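Local coordinates for insulinase family protease (Yersinia pestis, PDB 3GO9), which is a predicted insulinase-family (M16) protein whose peptidase activity is uncertain, the family's active members being zinc-dependent peptidases, at residues L31-F35 with S230-L236; R45-I50 with V216-V220; E51-N57 with A211-V217. One frame throughout, in Å; residues are numbered along the deposited sequence.

Contact 1. Residues L31-F35 with S230-L236; sequences LDNGF and SKAFSEL
Three side chains of a tight hairpin, Leu31, Asn33 and Phe35, meet the C-terminal part of helix 222-233 and the turn Phe233-Leu236, Asn33 by hydrogen bonds, Leu31 and Phe35 by apolar packing. Asn33 ND2 spends both hydrogens on backbone carbonyls of the partner segment, donating to Phe233 O at 3.0 Å and to Leu236 O at 3.0 Å. Both bonds are fairly straight, and both acceptors lie close to the plane of the amide. The other end of the same amide is also used: Asn33 OD1 accepts from Phe35 N at 3.0 Å in an Asx turn, with the N-H arriving from above the carbonyl plane. With chi1 at 64°, CG sits between the backbone N and the carbonyl carbon, and this lets one group brace its own turn while gripping the neighbouring one. Residues 31-35 connect the antiparallel strands 26-30 and 36-41 through a type I turn and a G1 bulge, with Gly34 in the left-handed conformation. The partner, Phe233 to Leu236, is a type I turn as well. A water joins the two, donating to Ser234 O and weakly accepting from Asn33 N. Phe35 and Phe233 form an offset stack, with ring centroids 4.4 Å apart and planes at 9°. Phe233 CB stands over the middle of the Phe35 ring, a CH-pi contact of 3.7 Å to the centroid, while Phe35 CZ lies over one face of the Phe233 ring. Leu31 spreads its two methyls over residues 230-234: CD1 rests 3.8 Å from Phe233 CB, and CD2 reaches back to within 3.9 Å of Ser230 CA. Leu135 and Ser136 of helix 125-140 also pack against Phe233.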
ATOM      1  N   LEU A  31     -19.954 -10.661  12.088  1.00 10.40           N
ATOM      2  CA  LEU A  31     -20.624 -11.841  12.551  1.00 10.98           C
ATOM      3  C   LEU A  31     -20.469 -11.899  14.071  1.00 11.36           C
ATOM      4  O   LEU A  31     -19.697 -11.179  14.654  1.00 10.80           O
ATOM      5  CB  LEU A  31     -20.072 -13.109  11.909  1.00 10.56           C
ATOM      6  CG  LEU A  31     -19.976 -13.128  10.352  1.00 11.39           C
ATOM      7  CD1 LEU A  31     -19.484 -14.458   9.808  1.00 10.03           C
ATOM      8  CD2 LEU A  31     -21.346 -12.784   9.731  1.00 12.53           C
ATOM      9  N   ASP A  32     -21.239 -12.757  14.706  1.00 13.10           N
ATOM     10  CA  ASP A  32     -21.204 -12.773  16.157  1.00 14.27           C
ATOM     11  C   ASP A  32     -19.865 -13.195  16.757  1.00 14.90           C
ATOM     12  O   ASP A  32     -19.562 -12.853  17.902  1.00 15.84           O
ATOM     13  CB  ASP A  32     -22.320 -13.641  16.684  1.00 15.13           C
ATOM     14  CG  ASP A  32     -23.707 -13.011  16.472  1.00 19.36           C
ATOM     15  OD1 ASP A  32     -23.834 -11.767  16.255  1.00 22.77           O
ATOM     16  OD2 ASP A  32     -24.667 -13.796  16.569  1.00 26.95           O
ATOM     17  N   ASN A  33     -19.065 -13.929  15.986  1.00 12.56           N
ATOM     18  CA  ASN A  33     -17.696 -14.330  16.403  1.00 11.35           C
ATOM     19  C   ASN A  33     -16.622 -13.282  16.132  1.00 10.43           C
ATOM     20  O   ASN A  33     -15.403 -13.529  16.363  1.00 11.12           O
ATOM     21  CB  ASN A  33     -17.318 -15.663  15.736  1.00 11.28           C
ATOM     22  CG  ASN A  33     -17.249 -15.560  14.242  1.00  9.84           C
ATOM     23  OD1 ASN A  33     -17.415 -14.472  13.666  1.00  9.34           O
ATOM     24  ND2 ASN A  33     -16.987 -16.681  13.603  1.00 10.35           N
ATOM     25  N   GLY A  34     -17.047 -12.116  15.682  1.00  9.52           N
ATOM     26  CA  GLY A  34     -16.176 -10.981  15.404  1.00  9.58           C
ATOM     27  C   GLY A  34     -15.597 -10.906  13.991  1.00  9.39           C
ATOM     28  O   GLY A  34     -14.860  -9.946  13.662  1.00 10.23           O
ATOM     29  N   PHE A  35     -15.931 -11.894  13.176  1.00  9.33           N
ATOM     30  CA  PHE A  35     -15.526 -11.870  11.752  1.00  8.33           C
ATOM     31  C   PHE A  35     -16.131 -10.654  11.039  1.00  9.79           C
ATOM     32  O   PHE A  35     -17.286 -10.351  11.227  1.00 10.95           O
ATOM     33  CB  PHE A  35     -15.982 -13.140  11.094  1.00  8.35           C
ATOM     34  CG  PHE A  35     -15.464 -13.330   9.694  1.00  8.21           C
ATOM     35  CD1 PHE A  35     -14.284 -14.008   9.492  1.00  8.10           C
ATOM     36  CD2 PHE A  35     -16.167 -12.838   8.608  1.00  7.24           C
ATOM     37  CE1 PHE A  35     -13.804 -14.209   8.206  1.00 10.24           C
ATOM     38  CE2 PHE A  35     -15.689 -13.031   7.290  1.00  7.79           C
ATOM     39  CZ  PHE A  35     -14.507 -13.734   7.096  1.00  7.97           C
ATOM     40  N   SER A 230     -22.114 -15.201   5.942  1.00 11.24           N
ATOM     41  CA  SER A 230     -22.496 -15.655   7.292  1.00 12.36           C
ATOM     42  C   SER A 230     -22.439 -17.157   7.447  1.00 13.31           C
ATOM     43  O   SER A 230     -21.883 -17.685   8.416  1.00 15.17           O
ATOM     44  CB  SER A 230     -23.907 -15.170   7.598  1.00 13.50           C
ATOM     45  OG  SER A 230     -24.205 -15.463   8.941  1.00 15.72           O
ATOM     46  N   LYS A 231     -22.948 -17.875   6.488  1.00 13.20           N
ATOM     47  CA  LYS A 231     -22.974 -19.339   6.561  0.60 15.37           C
ATOM     48  C   LYS A 231     -21.573 -19.945   6.463  1.00 14.37           C
ATOM     49  O   LYS A 231     -21.298 -20.962   7.085  1.00 16.21           O
ATOM     50  CB  LYS A 231     -23.893 -19.931   5.487  0.60 15.99           C
ATOM     51  CG  LYS A 231     -25.362 -19.437   5.562  0.60 19.34           C
ATOM     52  CD  LYS A 231     -26.271 -20.177   4.587  0.60 22.81           C
ATOM     53  CE  LYS A 231     -27.742 -19.812   4.778  0.60 23.88           C
ATOM     54  NZ  LYS A 231     -28.113 -18.520   4.216  0.60 23.75           N
ATOM     55  N   ALA A 232     -20.660 -19.311   5.709  1.00 13.06           N
ATOM     56  CA  ALA A 232     -19.287 -19.779   5.553  1.00 12.24           C
ATOM     57  C   ALA A 232     -18.430 -19.537   6.764  1.00 11.63           C
ATOM     58  O   ALA A 232     -17.602 -20.388   7.072  1.00 12.49           O
ATOM     59  CB  ALA A 232     -18.645 -19.187   4.310  1.00 13.11           C
ATOM     60  N   PHE A 233     -18.598 -18.378   7.417  1.00 11.44           N
ATOM     61  CA  PHE A 233     -17.622 -17.935   8.397  1.00 10.42           C
ATOM     62  C   PHE A 233     -18.126 -17.828   9.834  1.00 11.21           C
ATOM     63  O   PHE A 233     -17.348 -17.484  10.711  1.00 11.44           O
ATOM     64  CB  PHE A 233     -17.003 -16.600   7.980  1.00  9.44           C
ATOM     65  CG  PHE A 233     -16.216 -16.667   6.665  1.00 10.66           C
ATOM     66  CD1 PHE A 233     -16.781 -16.218   5.501  1.00 10.45           C
ATOM     67  CD2 PHE A 233     -14.964 -17.264   6.617  1.00  9.21           C
ATOM     68  CE1 PHE A 233     -16.104 -16.305   4.316  1.00 13.00           C
ATOM     69  CE2 PHE A 233     -14.259 -17.323   5.414  1.00 11.66           C
ATOM     70  CZ  PHE A 233     -14.844 -16.836   4.284  1.00 10.22           C
ATOM     71  N   SER A 234     -19.416 -18.047  10.067  1.00 11.79           N
ATOM     72  CA  SER A 234     -19.947 -17.802  11.414  0.60 12.48           C
ATOM     73  C   SER A 234     -19.543 -18.869  12.447  1.00 13.39           C
ATOM     74  O   SER A 234     -19.691 -18.625  13.666  1.00 12.84           O
ATOM     75  CB  SER A 234     -21.469 -17.627  11.384  0.60 12.52           C
ATOM     76  OG  SER A 234     -22.105 -18.834  10.958  0.60 12.41           O
ATOM     77  N   GLU A 235     -19.052 -19.996  11.976  1.00 11.99           N
ATOM     78  CA  GLU A 235     -18.678 -21.089  12.845  1.00 14.17           C
ATOM     79  C   GLU A 235     -17.216 -20.997  13.316  1.00 14.54           C
ATOM     80  O   GLU A 235     -16.807 -21.727  14.236  1.00 16.00           O
ATOM     81  CB  GLU A 235     -19.087 -22.405  12.141  1.00 15.84           C
ATOM     82  CG  GLU A 235     -18.698 -23.697  12.815  1.00 16.36           C
ATOM     83  CD  GLU A 235     -19.282 -23.885  14.182  1.00 17.16           C
ATOM     84  OE1 GLU A 235     -20.432 -23.453  14.447  1.00 17.02           O
ATOM     85  OE2 GLU A 235     -18.506 -24.491  14.928  1.00 16.82           O
ATOM     86  N   LEU A 236     -16.415 -20.045  12.792  1.00 12.13           N
ATOM     87  CA  LEU A 236     -15.027 -19.894  13.214  1.00 12.40           C
ATOM     88  C   LEU A 236     -14.997 -19.588  14.696  1.00 13.21           C
ATOM     89  O   LEU A 236     -15.904 -18.938  15.207  1.00 13.25           O
ATOM     90  CB  LEU A 236     -14.351 -18.767  12.462  1.00 11.18           C
ATOM     91  CG  LEU A 236     -14.273 -18.959  10.942  1.00 11.45           C
ATOM     92  CD1 LEU A 236     -13.662 -17.709  10.346  1.00 12.26           C
ATOM     93  CD2 LEU A 236     -13.436 -20.198  10.634  1.00 12.82           C
TER
HETATM   94  O   HOH W   1     -20.588 -16.188  14.563  1.00 18.73           O

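Contact 2. Residues R45-I50 with V216-V220; sequences RPSDRI and VVGNV
The loop leading into strand 50-56 folds against the end of strand 212-218, where Ile50 and Asn219 make the main contacts. Ile50 lays its two branches along residues 216-220. Its CD1 lies over the backbone, 3.7 Å from Gly218 CA, a place that the missing side chain of this glycine keeps accessible. Its CG2, anti to the backbone N, points to Val220 CG1 at 3.9 Å and more distantly to Val216 CG1. Asn219 reaches the turn formed by Arg45 to Asp48: ND2 donates to Pro46 O at 3.2 Å, meeting a lone pair in the carbonyl plane. Beside it a water is held by three backbone groups, donating to Arg45 O and Asp48 O and accepting from Asn219 N at 2.8 Å. Within the turn, Arg45 grips Asp48 side-on, NE and NH2 both converging on OD2, with NE the nearer at 3.0 Å. That oxygen also accepts from Thr388 N, at the start of helix 388-401. Three donors on one carboxylate oxygen would be expected to favour its ionised form, and the water fills the polar needs of main-chain groups that do not meet directly, bridging Arg45 O and Asp48 O to Asn219 N.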
ATOM      1  N   ARG A  45     -19.859  -1.999 -13.250  1.00 16.64           N
ATOM      2  CA  ARG A  45     -18.901  -2.943 -13.840  1.00 15.83           C
ATOM      3  C   ARG A  45     -19.576  -4.318 -13.966  1.00 16.18           C
ATOM      4  O   ARG A  45     -19.172  -5.275 -13.315  1.00 14.74           O
ATOM      5  CB  ARG A  45     -17.641  -3.025 -12.947  1.00 15.93           C
ATOM      6  CG  ARG A  45     -16.864  -1.718 -12.676  1.00 17.53           C
ATOM      7  CD  ARG A  45     -16.295  -1.146 -13.920  1.00 19.03           C
ATOM      8  NE  ARG A  45     -15.229  -1.999 -14.468  1.00 16.23           N
ATOM      9  CZ  ARG A  45     -14.514  -1.676 -15.543  1.00 18.49           C
ATOM     10  NH1 ARG A  45     -14.771  -0.552 -16.226  1.00 18.78           N
ATOM     11  NH2 ARG A  45     -13.561  -2.499 -15.961  1.00 19.03           N
ATOM     12  N   PRO A  46     -20.629  -4.423 -14.806  1.00 15.78           N
ATOM     13  CA  PRO A  46     -21.502  -5.544 -14.684  1.00 16.55           C
ATOM     14  C   PRO A  46     -20.871  -6.857 -15.115  1.00 16.15           C
ATOM     15  O   PRO A  46     -21.300  -7.890 -14.620  1.00 18.54           O
ATOM     16  CB  PRO A  46     -22.685  -5.169 -15.600  1.00 17.24           C
ATOM     17  CG  PRO A  46     -22.090  -4.259 -16.580  1.00 16.57           C
ATOM     18  CD  PRO A  46     -21.161  -3.435 -15.762  1.00 16.73           C
ATOM     19  N   SER A  47     -19.840  -6.790 -15.977  1.00 16.19           N
ATOM     20  CA  SER A  47     -19.174  -7.947 -16.550  1.00 18.48           C
ATOM     21  C   SER A  47     -17.748  -8.193 -16.020  1.00 17.18           C
ATOM     22  O   SER A  47     -17.082  -9.152 -16.443  1.00 17.46           O
ATOM     23  CB  SER A  47     -19.156  -7.820 -18.080  1.00 18.45           C
ATOM     24  OG  SER A  47     -18.308  -6.778 -18.514  1.00 23.08           O
ATOM     25  N   ASP A  48     -17.289  -7.348 -15.081  1.00 14.50           N
ATOM     26  CA  ASP A  48     -15.931  -7.428 -14.606  1.00 12.47           C
ATOM     27  C   ASP A  48     -15.791  -8.598 -13.583  1.00 11.36           C
ATOM     28  O   ASP A  48     -16.761  -9.115 -13.028  1.00 10.99           O
ATOM     29  CB  ASP A  48     -15.601  -6.097 -13.958  1.00 13.31           C
ATOM     30  CG  ASP A  48     -14.157  -5.744 -14.013  1.00 14.54           C
ATOM     31  OD1 ASP A  48     -13.283  -6.614 -14.346  1.00 19.00           O
ATOM     32  OD2 ASP A  48     -13.891  -4.567 -13.677  1.00 13.47           O
ATOM     33  N   ARG A  49     -14.561  -8.993 -13.337  1.00 10.80           N
ATOM     34  CA  ARG A  49     -14.271 -10.100 -12.426  1.00  8.76           C
ATOM     35  C   ARG A  49     -14.622  -9.725 -10.977  1.00 10.03           C
ATOM     36  O   ARG A  49     -14.617  -8.523 -10.583  1.00 11.68           O
ATOM     37  CB  ARG A  49     -12.786 -10.490 -12.547  1.00 10.31           C
ATOM     38  CG  ARG A  49     -12.424 -11.115 -13.929  1.00  9.94           C
ATOM     39  CD  ARG A  49     -11.051 -11.663 -13.917  1.00 10.06           C
ATOM     40  NE  ARG A  49     -10.873 -12.950 -13.232  1.00 10.48           N
ATOM     41  CZ  ARG A  49     -11.098 -14.156 -13.766  1.00 10.54           C
ATOM     42  NH1 ARG A  49     -11.533 -14.255 -15.022  1.00 13.25           N
ATOM     43  NH2 ARG A  49     -10.862 -15.255 -13.099  1.00 13.02           N
ATOM     44  N   ILE A  50     -14.967 -10.749 -10.211  1.00  9.31           N
ATOM     45  CA  ILE A  50     -15.382 -10.566  -8.805  1.00  8.93           C
ATOM     46  C   ILE A  50     -14.133 -10.748  -8.021  1.00  8.16           C
ATOM     47  O   ILE A  50     -13.512 -11.832  -8.075  1.00  9.32           O
ATOM     48  CB  ILE A  50     -16.418 -11.575  -8.397  1.00  9.57           C
ATOM     49  CG1 ILE A  50     -17.622 -11.570  -9.329  1.00 12.20           C
ATOM     50  CG2 ILE A  50     -16.851 -11.432  -6.914  1.00 11.74           C
ATOM     51  CD1 ILE A  50     -18.165 -10.228  -9.602  1.00 13.52           C
ATOM     52  N   VAL A 216     -15.186  -7.971  -0.666  1.00  7.74           N
ATOM     53  CA  VAL A 216     -15.680  -8.438  -1.928  1.00  8.21           C
ATOM     54  C   VAL A 216     -16.028  -7.196  -2.754  1.00  8.53           C
ATOM     55  O   VAL A 216     -16.793  -6.309  -2.276  1.00  9.42           O
ATOM     56  CB  VAL A 216     -16.943  -9.299  -1.788  1.00  8.50           C
ATOM     57  CG1 VAL A 216     -17.514  -9.755  -3.166  1.00  8.93           C
ATOM     58  CG2 VAL A 216     -16.674 -10.517  -0.877  1.00 11.31           C
ATOM     59  N   VAL A 217     -15.562  -7.190  -3.996  1.00  7.27           N
ATOM     60  CA  VAL A 217     -15.953  -6.143  -4.956  1.00  7.83           C
ATOM     61  C   VAL A 217     -16.440  -6.802  -6.233  1.00  9.53           C
ATOM     62  O   VAL A 217     -15.706  -7.615  -6.828  1.00  9.31           O
ATOM     63  CB  VAL A 217     -14.755  -5.279  -5.333  1.00  7.72           C
ATOM     64  CG1 VAL A 217     -15.111  -4.251  -6.443  1.00  8.10           C
ATOM     65  CG2 VAL A 217     -14.227  -4.538  -4.061  1.00  9.00           C
ATOM     66  N   GLY A 218     -17.617  -6.384  -6.691  1.00  8.62           N
ATOM     67  CA  GLY A 218     -18.092  -6.907  -7.962  1.00  9.52           C
ATOM     68  C   GLY A 218     -19.566  -6.796  -8.125  1.00  9.68           C
ATOM     69  O   GLY A 218     -20.280  -6.315  -7.253  1.00  9.77           O
ATOM     70  N   ASN A 219     -20.048  -7.212  -9.294  1.00 10.29           N
ATOM     71  CA  ASN A 219     -21.470  -7.099  -9.581  1.00 12.27           C
ATOM     72  C   ASN A 219     -22.124  -8.318  -9.003  1.00 15.12           C
ATOM     73  O   ASN A 219     -22.466  -9.262  -9.717  1.00 17.50           O
ATOM     74  CB  ASN A 219     -21.730  -7.003 -11.082  1.00 12.86           C
ATOM     75  CG  ASN A 219     -23.226  -6.841 -11.380  1.00 11.31           C
ATOM     76  OD1 ASN A 219     -23.951  -6.227 -10.603  1.00 17.01           O
ATOM     77  ND2 ASN A 219     -23.658  -7.305 -12.558  1.00 15.87           N
ATOM     78  N   VAL A 220     -22.239  -8.325  -7.687  1.00 15.69           N
ATOM     79  CA  VAL A 220     -22.771  -9.448  -6.997  1.00 16.90           C
ATOM     80  C   VAL A 220     -24.159  -9.117  -6.455  1.00 17.15           C
ATOM     81  O   VAL A 220     -24.552  -7.973  -6.441  1.00 16.84           O
ATOM     82  CB  VAL A 220     -21.846  -9.872  -5.854  1.00 17.50           C
ATOM     83  CG1 VAL A 220     -20.457 -10.138  -6.386  1.00 17.37           C
ATOM     84  CG2 VAL A 220     -21.743  -8.819  -4.864  1.00 15.40           C
TER
HETATM   85  O   HOH W   2     -18.398  -7.333 -11.562  1.00 13.29           O

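Contact 3. Residues E51-N57 with A211-V217; sequences ELRLIVN and AMTLYVV
Leu54 and Leu214 face each other across two antiparallel strands, and each sends CD1 back over the opposite backbone. Leu54 CD1 settles in a hollow between Met212 CB and Leu214 CB, 4.2 Å from either, while Leu214 CD1 comes to 3.4 Å from Arg53 O. Both side chains hold CG anti to the backbone N (chi1 177° and 178°), which gives the pair its matching shape. Further along this face Val56 CG2 lies beside Met212 CG, the two side chains pointing the same way; Met212 is selenomethionine. These strands sit at the middle of the mixed sheet, flanked by strands 36-41 and 114-120, and seven backbone hydrogen bonds hold them in regular register from Glu51 with Val217 to Asn57 with Ala211. On the other face Ile55 reaches diagonally, its CD1 meeting Tyr215 CE2 at 3.7 Å. Thr213 CG2, on the ring's own strand, covers part of one face, and Arg53 O lies at its edge. Arg53 turns away to clasp Glu51, NH1 and NH2 converging end-on upon OE1, with NH2 at 2.9 Å; Glu51 OE2 is hydrogen-bonded to Ser119 OG. Met392 and Leu396 of helix 388-401 press on Tyr215, whose OH is hydrogen-bonded to Gln399 NE2.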
ATOM      1  N   GLU A  51     -13.776  -9.738  -7.203  1.00  7.96           N
ATOM      2  CA  GLU A  51     -12.549  -9.779  -6.408  1.00  7.31           C
ATOM      3  C   GLU A  51     -12.847 -10.048  -4.939  1.00  8.24           C
ATOM      4  O   GLU A  51     -13.675  -9.382  -4.357  1.00  8.08           O
ATOM      5  CB  GLU A  51     -11.772  -8.468  -6.535  1.00  7.39           C
ATOM      6  CG  GLU A  51     -11.364  -8.115  -7.968  1.00  7.94           C
ATOM      7  CD  GLU A  51     -10.327  -9.077  -8.526  1.00  9.61           C
ATOM      8  OE1 GLU A  51      -9.463  -9.537  -7.742  1.00  9.67           O
ATOM      9  OE2 GLU A  51     -10.340  -9.352  -9.766  1.00 10.47           O
ATOM     10  N   LEU A  52     -12.155 -11.039  -4.366  1.00  6.72           N
ATOM     11  CA  LEU A  52     -12.284 -11.379  -2.967  1.00  7.76           C
ATOM     12  C   LEU A  52     -10.922 -11.251  -2.289  1.00  6.53           C
ATOM     13  O   LEU A  52      -9.881 -11.713  -2.810  1.00  8.09           O
ATOM     14  CB  LEU A  52     -12.821 -12.815  -2.803  1.00  7.86           C
ATOM     15  CG  LEU A  52     -14.218 -13.114  -3.347  1.00 10.84           C
ATOM     16  CD1 LEU A  52     -14.116 -13.558  -4.762  1.00 15.25           C
ATOM     17  CD2 LEU A  52     -14.797 -14.261  -2.542  1.00 18.20           C
ATOM     18  N   ARG A  53     -10.904 -10.693  -1.083  1.00  7.84           N
ATOM     19  CA  ARG A  53      -9.675 -10.587  -0.328  1.00  8.12           C
ATOM     20  C   ARG A  53      -9.999 -10.987   1.113  1.00  9.08           C
ATOM     21  O   ARG A  53     -10.978 -10.487   1.686  1.00  9.74           O
ATOM     22  CB  ARG A  53      -9.105  -9.153  -0.363  1.00  7.82           C
ATOM     23  CG  ARG A  53      -8.836  -8.680  -1.746  1.00  6.55           C
ATOM     24  CD  ARG A  53      -7.585  -9.261  -2.370  1.00  9.32           C
ATOM     25  NE  ARG A  53      -7.396  -8.555  -3.632  1.00  9.53           N
ATOM     26  CZ  ARG A  53      -8.013  -8.865  -4.773  1.00  8.56           C
ATOM     27  NH1 ARG A  53      -8.761  -9.933  -4.891  1.00  8.79           N
ATOM     28  NH2 ARG A  53      -7.920  -8.076  -5.830  1.00  8.95           N
ATOM     29  N   LEU A  54      -9.186 -11.866   1.695  1.00  7.76           N
ATOM     30  CA  LEU A  54      -9.321 -12.170   3.102  1.00  7.54           C
ATOM     31  C   LEU A  54      -8.053 -11.710   3.731  1.00  7.77           C
ATOM     32  O   LEU A  54      -6.972 -12.247   3.426  1.00  7.89           O
ATOM     33  CB  LEU A  54      -9.555 -13.673   3.366  1.00  6.92           C
ATOM     34  CG  LEU A  54      -9.639 -14.082   4.854  1.00  8.90           C
ATOM     35  CD1 LEU A  54     -10.974 -13.560   5.482  1.00 10.30           C
ATOM     36  CD2 LEU A  54      -9.569 -15.608   4.958  1.00 10.81           C
ATOM     37  N   ILE A  55      -8.168 -10.712   4.603  1.00  7.40           N
ATOM     38  CA  ILE A  55      -7.018 -10.297   5.429  1.00  8.81           C
ATOM     39  C   ILE A  55      -7.123 -10.934   6.789  1.00  9.63           C
ATOM     40  O   ILE A  55      -8.173 -10.889   7.467  1.00  8.95           O
ATOM     41  CB  ILE A  55      -6.900  -8.736   5.601  1.00 10.53           C
ATOM     42  CG1 ILE A  55      -6.635  -8.058   4.293  1.00 14.33           C
ATOM     43  CG2 ILE A  55      -5.701  -8.406   6.598  1.00 12.38           C
ATOM     44  CD1 ILE A  55      -6.705  -6.486   4.399  1.00 16.75           C
ATOM     45  N   VAL A  56      -6.033 -11.571   7.180  1.00  9.73           N
ATOM     46  CA  VAL A  56      -5.893 -12.161   8.535  1.00  9.42           C
ATOM     47  C   VAL A  56      -4.764 -11.353   9.182  1.00  8.77           C
ATOM     48  O   VAL A  56      -3.670 -11.258   8.616  1.00  9.29           O
ATOM     49  CB  VAL A  56      -5.511 -13.666   8.483  1.00  9.47           C
ATOM     50  CG1 VAL A  56      -5.406 -14.251   9.911  1.00 10.90           C
ATOM     51  CG2 VAL A  56      -6.537 -14.508   7.622  1.00 10.26           C
ATOM     52  N   ASN A  57      -5.015 -10.786  10.361  1.00  9.96           N
ATOM     53  CA  ASN A  57      -4.021  -9.958  11.040  1.00  9.84           C
ATOM     54  C   ASN A  57      -2.987 -10.819  11.772  1.00 10.23           C
ATOM     55  O   ASN A  57      -2.857 -10.742  13.019  1.00 11.77           O
ATOM     56  CB  ASN A  57      -4.712  -9.016  12.016  1.00  9.99           C
ATOM     57  CG  ASN A  57      -5.612  -8.040  11.353  1.00 16.53           C
ATOM     58  OD1 ASN A  57      -5.315  -7.531  10.235  1.00 21.84           O
ATOM     59  ND2 ASN A  57      -6.687  -7.714  12.039  1.00 23.16           N
ATOM     60  N   ALA A 211      -9.687 -11.400  14.037  1.00 10.16           N
ATOM     61  CA  ALA A 211      -8.527 -10.879  13.365  1.00 10.90           C
ATOM     62  C   ALA A 211      -8.676 -10.967  11.841  1.00 10.51           C
ATOM     63  O   ALA A 211      -7.682 -10.818  11.152  1.00 11.23           O
ATOM     64  CB  ALA A 211      -7.310 -11.625  13.798  1.00 11.95           C
HETATM   65  N   MSE A 212      -9.903 -11.146  11.351  1.00  8.87           N
HETATM   66  CA  MSE A 212     -10.145 -11.362   9.914  1.00  7.78           C
HETATM   67  C   MSE A 212     -11.154 -10.391   9.343  1.00  8.80           C
HETATM   68  O   MSE A 212     -12.164 -10.085   9.974  1.00  8.78           O
HETATM   69  CB  MSE A 212     -10.661 -12.766   9.631  1.00  8.48           C
HETATM   70  CG  MSE A 212      -9.721 -13.839  10.155  1.00  9.16           C
HETATM   71 SE   MSE A 212     -10.342 -15.583   9.643  0.60 11.16          SE
HETATM   72  CE  MSE A 212      -8.890 -16.642  10.407  1.00 10.56           C
ATOM     73  N   THR A 213     -10.899  -9.977   8.112  1.00  6.82           N
ATOM     74  CA  THR A 213     -11.865  -9.207   7.328  1.00  7.37           C
ATOM     75  C   THR A 213     -11.893  -9.739   5.919  1.00  8.58           C
ATOM     76  O   THR A 213     -10.825  -9.822   5.249  1.00  8.41           O
ATOM     77  CB  THR A 213     -11.538  -7.722   7.259  1.00  7.46           C
ATOM     78  OG1 THR A 213     -11.362  -7.188   8.601  1.00 11.38           O
ATOM     79  CG2 THR A 213     -12.592  -6.941   6.551  1.00 10.51           C
ATOM     80  N   LEU A 214     -13.110 -10.033   5.462  1.00  9.04           N
ATOM     81  CA  LEU A 214     -13.320 -10.392   4.066  1.00  7.05           C
ATOM     82  C   LEU A 214     -13.843  -9.202   3.268  1.00  8.36           C
ATOM     83  O   LEU A 214     -14.779  -8.530   3.721  1.00  9.25           O
ATOM     84  CB  LEU A 214     -14.335 -11.534   3.957  1.00  8.35           C
ATOM     85  CG  LEU A 214     -14.699 -11.984   2.542  1.00  8.35           C
ATOM     86  CD1 LEU A 214     -13.588 -12.728   1.839  1.00 12.35           C
ATOM     87  CD2 LEU A 214     -15.993 -12.848   2.581  1.00 12.72           C
ATOM     88  N   TYR A 215     -13.223  -8.931   2.124  1.00  6.97           N
ATOM     89  CA  TYR A 215     -13.681  -7.877   1.249  1.00  8.42           C
ATOM     90  C   TYR A 215     -14.097  -8.491  -0.080  1.00  7.57           C
ATOM     91  O   TYR A 215     -13.457  -9.403  -0.569  1.00  7.50           O
ATOM     92  CB  TYR A 215     -12.551  -6.869   0.917  1.00  7.82           C
ATOM     93  CG  TYR A 215     -11.888  -6.217   2.105  1.00  8.57           C
ATOM     94  CD1 TYR A 215     -12.211  -4.898   2.445  1.00 10.75           C
ATOM     95  CD2 TYR A 215     -10.929  -6.866   2.813  1.00  9.04           C
ATOM     96  CE1 TYR A 215     -11.609  -4.283   3.559  1.00  9.29           C
ATOM     97  CE2 TYR A 215     -10.347  -6.292   3.911  1.00  9.35           C
ATOM     98  CZ  TYR A 215     -10.695  -4.976   4.253  1.00 10.73           C
ATOM     99  OH  TYR A 215     -10.061  -4.363   5.351  1.00 15.09           O
ATOM    100  N   VAL A 216     -15.186  -7.971  -0.666  1.00  7.74           N
ATOM    101  CA  VAL A 216     -15.680  -8.438  -1.928  1.00  8.21           C
ATOM    102  C   VAL A 216     -16.028  -7.196  -2.754  1.00  8.53           C
ATOM    103  O   VAL A 216     -16.793  -6.309  -2.276  1.00  9.42           O
ATOM    104  CB  VAL A 216     -16.943  -9.299  -1.788  1.00  8.50           C
ATOM    105  CG1 VAL A 216     -17.514  -9.755  -3.166  1.00  8.93           C
ATOM    106  CG2 VAL A 216     -16.674 -10.517  -0.877  1.00 11.31           C
ATOM    107  N   VAL A 217     -15.562  -7.190  -3.996  1.00  7.27           N
ATOM    108  CA  VAL A 217     -15.953  -6.143  -4.956  1.00  7.83           C
ATOM    109  C   VAL A 217     -16.440  -6.802  -6.233  1.00  9.53           C
ATOM    110  O   VAL A 217     -15.706  -7.615  -6.828  1.00  9.31           O
ATOM    111  CB  VAL A 217     -14.755  -5.279  -5.333  1.00  7.72           C
ATOM    112  CG1 VAL A 217     -15.111  -4.251  -6.443  1.00  8.10           C
ATOM    113  CG2 VAL A 217     -14.227  -4.538  -4.061  1.00  9.00           C
TER

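How the contacts relate
Contact 2 adjoins the strand pair of contact 3, where the loop 45-50 enters strand 50-56; the two share Val216 and Val217, and their centres lie about 16 Å apart. Contact 1 meets the far end of the same sheet, its centre about 13 Å from that of contact 3. There Phe35 CE1 touches Met212 CB at 3.7 Å and Phe35 CZ touches Leu54 CD1 at 3.9 Å, so the stacked rings continue the apolar face of contact 3. Contacts 1 and 2 stay apart, their nearest atoms about 8 Å from each other. The side chains of Glu51 and Arg49 come within about 4 and 5 Å of a zinc ion, probably that bound by Asp99, Glu101, Asp387 and Asp389, without being among its ligands.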